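Local coordinates for response regulator aspartate phosphatase H (PDB 3Q15), which dephosphorylates the sporulation phosphotransferase Spo0F and also acts on the competence regulator ComA, helping to separate competence from sporulation in time, at residues Q40-Q43 and Q44-E47; F195-Y198 and D199-L202. All coordinates share one frame; numbering follows the deposited sequence.

Contact 1 of 2, residues Q40-Q43 and Q44-E47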
loop_
_atom_site.group_PDB
_atom_site.type_symbol
_atom_site.label_atom_id
_atom_site.label_comp_id
_atom_site.label_asym_id
_atom_site.label_seq_id
_atom_site.Cartn_x
_atom_site.Cartn_y
_atom_site.Cartn_z
ATOM N N GLN A 40 16.810 29.983 8.626
ATOM C CA GLN A 40 16.608 30.108 10.060
ATOM C C GLN A 40 16.076 28.802 10.636
ATOM O O GLN A 40 16.567 28.317 11.656
ATOM C CB GLN A 40 15.649 31.259 10.374
ATOM C CG GLN A 40 16.204 32.636 10.040
ATOM C CD GLN A 40 17.409 33.000 10.891
ATOM O OE1 GLN A 40 17.608 32.443 11.971
ATOM N NE2 GLN A 40 18.219 33.936 10.406
ATOM N N ASP A 41 15.074 28.231 9.973
ATOM C CA ASP A 41 14.445 27.004 10.446
ATOM C C ASP A 41 15.447 25.859 10.566
ATOM O O ASP A 41 15.377 25.059 11.499
ATOM C CB ASP A 41 13.291 26.594 9.526
ATOM C CG ASP A 41 12.195 27.643 9.460
ATOM O OD1 ASP A 41 11.425 27.639 8.477
ATOM O OD2 ASP A 41 12.108 28.473 10.390
ATOM N N ILE A 42 16.377 25.787 9.618
ATOM C CA ILE A 42 17.387 24.732 9.613
ATOM C C ILE A 42 18.265 24.759 10.868
ATOM O O ILE A 42 18.705 23.715 11.355
ATOM C CB ILE A 42 18.264 24.796 8.348
ATOM C CG1 ILE A 42 17.432 24.429 7.117
ATOM C CG2 ILE A 42 19.456 23.869 8.477
ATOM C CD1 ILE A 42 18.214 24.406 5.833
ATOM N N GLN A 43 18.503 25.956 11.396
ATOM C CA GLN A 43 19.308 26.114 12.602
ATOM C C GLN A 43 18.626 25.487 13.816
ATOM O O GLN A 43 19.242 25.327 14.869
ATOM C CB GLN A 43 19.590 27.595 12.865
ATOM C CG GLN A 43 20.257 28.315 11.704
ATOM C CD GLN A 43 20.526 29.779 12.001
ATOM O OE1 GLN A 43 20.366 30.235 13.135
ATOM N NE2 GLN A 43 20.936 30.524 10.981
ATOM N N GLN A 44 17.351 25.137 13.661
ATOM C CA GLN A 44 16.579 24.516 14.733
ATOM C C GLN A 44 15.952 23.202 14.268
ATOM O O GLN A 44 15.092 22.639 14.945
ATOM C CB GLN A 44 15.485 25.471 15.223
ATOM C CG GLN A 44 16.004 26.744 15.875
ATOM C CD GLN A 44 16.578 26.503 17.259
ATOM O OE1 GLN A 44 17.748 26.792 17.518
ATOM N NE2 GLN A 44 15.756 25.975 18.158
ATOM N N MET A 45 16.389 22.718 13.110
ATOM C CA MET A 45 15.803 21.524 12.508
ATOM C C MET A 45 16.444 20.240 13.020
ATOM O O MET A 45 17.641 20.202 13.304
ATOM C CB MET A 45 15.929 21.583 10.984
ATOM C CG MET A 45 15.286 20.409 10.254
ATOM S SD MET A 45 15.608 20.430 8.479
ATOM C CE MET A 45 17.370 20.102 8.446
ATOM N N GLU A 46 15.641 19.186 13.132
ATOM C CA GLU A 46 16.164 17.859 13.423
ATOM C C GLU A 46 17.149 17.469 12.327
ATOM O O GLU A 46 17.057 17.958 11.199
ATOM C CB GLU A 46 15.028 16.837 13.490
ATOM C CG GLU A 46 14.295 16.649 12.171
ATOM C CD GLU A 46 13.272 15.530 12.221
ATOM O OE1 GLU A 46 12.640 15.251 11.178
ATOM O OE2 GLU A 46 13.103 14.929 13.303
ATOM N N GLU A 47 18.094 16.596 12.656
ATOM C CA GLU A 47 19.096 16.169 11.685
ATOM C C GLU A 47 18.456 15.442 10.505
ATOM O O GLU A 47 17.669 14.512 10.684
ATOM C CB GLU A 47 20.168 15.294 12.347
ATOM C CG GLU A 47 21.111 16.061 13.270
ATOM C CD GLU A 47 22.294 15.228 13.744
ATOM O OE1 GLU A 47 22.340 14.016 13.442
ATOM O OE2 GLU A 47 23.183 15.789 14.421
#
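Gln44, Met45 and Ile42 carry this local contact at the C-terminal side of helix 28-41, where the chain turns toward helix 49-67 through two backbone hydrogen bonds spanning three residues each. Gln44 N donates to Asp41 O at 2.9 Å, and Met45 N donates to Ile42 O at 3.1 Å with a nearly straight N-H...O angle of 165°. Gln43 N makes a weak bond of the same span to Gln40 O. After Gln44 the backbone runs extended through Met45 and Glu46.

Between side chains the contact is slight. The CE methyl of Met45 lies 4.3 Å from CG2 of Ile42, a loose apolar touch. CG of Met45 stands anti to the backbone N (chi1 -177°), and the chain stays extended as far as the sulfur before a bend at chi3 (68°) directs the methyl to the branch of Ile42. Nearer the backbone, CB of Met45 lies 3.5 Å from Ile42 O. Gln44 likewise meets the preceding turn through the base of its side chain, with its CB 3.7 Å from Asp41 O.

Within the N-terminal three-helix bundle, Ile42 and Met45 both reach Val12 of helix 9-24 and Leu52 of helix 49-67, so the turn packs against both helices. Asp41 forms a salt bridge to Lys15, and backbone hydrogen bonds of Gln44 and Glu46 with Ile7 tie the loop to the segment leading into helix 9-24.

Contact 2 of 2, residues F195-Y198 and D199-L202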
loop_
_atom_site.group_PDB
_atom_site.type_symbol
_atom_site.label_atom_id
_atom_site.label_comp_id
_atom_site.label_asym_id
_atom_site.label_seq_id
_atom_site.Cartn_x
_atom_site.Cartn_y
_atom_site.Cartn_z
ATOM N N PHE A 195 2.089 -9.588 12.037
ATOM C CA PHE A 195 1.203 -10.710 11.750
ATOM C C PHE A 195 1.392 -11.829 12.767
ATOM O O PHE A 195 0.906 -12.946 12.574
ATOM C CB PHE A 195 1.446 -11.240 10.336
ATOM C CG PHE A 195 1.212 -10.220 9.261
ATOM C CD1 PHE A 195 -0.077 -9.878 8.884
ATOM C CD2 PHE A 195 2.277 -9.602 8.628
ATOM C CE1 PHE A 195 -0.302 -8.935 7.893
ATOM C CE2 PHE A 195 2.058 -8.662 7.641
ATOM C CZ PHE A 195 0.767 -8.327 7.274
ATOM N N LYS A 196 2.103 -11.517 13.847
ATOM C CA LYS A 196 2.370 -12.476 14.923
ATOM C C LYS A 196 3.191 -13.669 14.446
ATOM O O LYS A 196 3.124 -14.745 15.034
ATOM C CB LYS A 196 1.065 -12.976 15.550
ATOM C CG LYS A 196 0.062 -11.884 15.884
ATOM C CD LYS A 196 0.636 -10.879 16.861
ATOM C CE LYS A 196 -0.401 -9.823 17.206
ATOM N NZ LYS A 196 0.120 -8.811 18.161
ATOM N N HIS A 197 3.961 -13.483 13.377
ATOM C CA HIS A 197 4.823 -14.548 12.887
ATOM C C HIS A 197 6.254 -14.353 13.365
ATOM O O HIS A 197 7.169 -14.146 12.569
ATOM C CB HIS A 197 4.774 -14.632 11.365
ATOM C CG HIS A 197 3.634 -15.448 10.846
ATOM N ND1 HIS A 197 2.559 -14.893 10.190
ATOM C CD2 HIS A 197 3.401 -16.781 10.892
ATOM C CE1 HIS A 197 1.712 -15.849 9.849
ATOM N NE2 HIS A 197 2.200 -17.003 10.263
ATOM N N TYR A 198 6.436 -14.421 14.676
ATOM C CA TYR A 198 7.744 -14.216 15.278
ATOM C C TYR A 198 8.766 -15.223 14.755
ATOM O O TYR A 198 9.945 -14.904 14.611
ATOM C CB TYR A 198 7.637 -14.301 16.801
ATOM C CG TYR A 198 6.439 -13.562 17.351
ATOM C CD1 TYR A 198 6.406 -12.173 17.374
ATOM C CD2 TYR A 198 5.334 -14.252 17.841
ATOM C CE1 TYR A 198 5.306 -11.492 17.874
ATOM C CE2 TYR A 198 4.230 -13.578 18.343
ATOM C CZ TYR A 198 4.224 -12.201 18.356
ATOM O OH TYR A 198 3.133 -11.526 18.852
ATOM N N ASP A 199 8.311 -16.435 14.463
ATOM C CA ASP A 199 9.200 -17.458 13.928
ATOM C C ASP A 199 9.760 -17.054 12.560
ATOM O O ASP A 199 10.876 -17.427 12.209
ATOM C CB ASP A 199 8.495 -18.817 13.859
ATOM C CG ASP A 199 7.231 -18.780 13.023
ATOM O OD1 ASP A 199 6.998 -19.736 12.251
ATOM O OD2 ASP A 199 6.464 -17.799 13.137
ATOM N N LYS A 200 8.994 -16.282 11.796
ATOM C CA LYS A 200 9.473 -15.808 10.500
ATOM C C LYS A 200 10.442 -14.647 10.667
ATOM O O LYS A 200 11.356 -14.473 9.864
ATOM C CB LYS A 200 8.306 -15.407 9.597
ATOM C CG LYS A 200 7.491 -16.586 9.106
ATOM C CD LYS A 200 6.272 -16.126 8.329
ATOM C CE LYS A 200 5.415 -17.307 7.902
ATOM N NZ LYS A 200 4.209 -16.847 7.164
ATOM N N ALA A 201 10.244 -13.862 11.718
ATOM C CA ALA A 201 11.116 -12.728 11.997
ATOM C C ALA A 201 12.500 -13.175 12.465
ATOM O O ALA A 201 13.510 -12.537 12.156
ATOM C CB ALA A 201 10.482 -11.828 13.039
ATOM N N LEU A 202 12.534 -14.271 13.215
ATOM C CA LEU A 202 13.751 -14.699 13.896
ATOM C C LEU A 202 14.963 -14.858 12.972
ATOM O O LEU A 202 16.048 -14.373 13.295
ATOM C CB LEU A 202 13.506 -15.981 14.702
ATOM C CG LEU A 202 14.698 -16.479 15.531
ATOM C CD1 LEU A 202 15.128 -15.428 16.548
ATOM C CD2 LEU A 202 14.363 -17.797 16.216
#
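His197 and Lys200 run side by side and point the same way, the lysine chain passing over one face of the imidazole. CE of Lys200 sits 3.9 Å from the ring centroid and 22° off its normal, a CH-pi contact, while NZ rides 3.6 Å above the ring plane, over its centre. Lys200 reaches this position because its chain is extended from chi2 to chi4, with CG beside the backbone N (chi1 -71°); CD packs 3.7 Å from His197 CB on the way.

Asp199 comes to the same ring from its rim. Its CG lies between the backbone N and the carbonyl carbon (chi1 58°), which turns OD2 back toward His197, in the plane of the imidazole and 3.9 Å from CD2. The Tyr198 ring swings away from this pair, and one of its faces lies over the Lys196 backbone.

His197 is the N-cap residue of helix 198-214. Its carbonyl oxygen is shared by two amide donors, Lys200 N at 2.9 Å and Ala201 N at 3.2 Å. Leu202 N to Tyr198 O, at 3.0 Å, carries the helical pattern forward. Just before the cap, Lys196 with its positive phi closes a Schellman motif at the end of helix 178-194. Replacing His197 with alanine is likely to strip the Lys200 methylenes of their aromatic face, leaving the chain steered mainly by its bond to the second subunit.

NZ of Lys200 is hydrogen-bonded to Tyr376 O of the second subunit, whose Cys374 also packs on His197. With a cation above its face, the imidazole would probably be less inclined to take up a proton, whereas the carboxylate of Asp199 at its rim may pull the other way.

Contacts 1 and 2 lie on opposite sides of the chain's centre, their own centres about 39 Å apart and their nearest atoms about 26 Å apart, so neither touches the other. The turn at 40-47 belongs to the N-terminal three-helix bundle, whereas 195-202 falls in the predicted third TPR, at the junction between helices 178-194 and 198-214. Both are surface contacts at helix ends: contact 1 lies at the C-terminal side of one helix, contact 2 between the end of one and the start of the next. Each also faces a partner chain. Met45 and Glu47 of contact 1 pack on aromatic side chains of another protein, while contact 2 meets the C-terminal segment of a second copy of this protein.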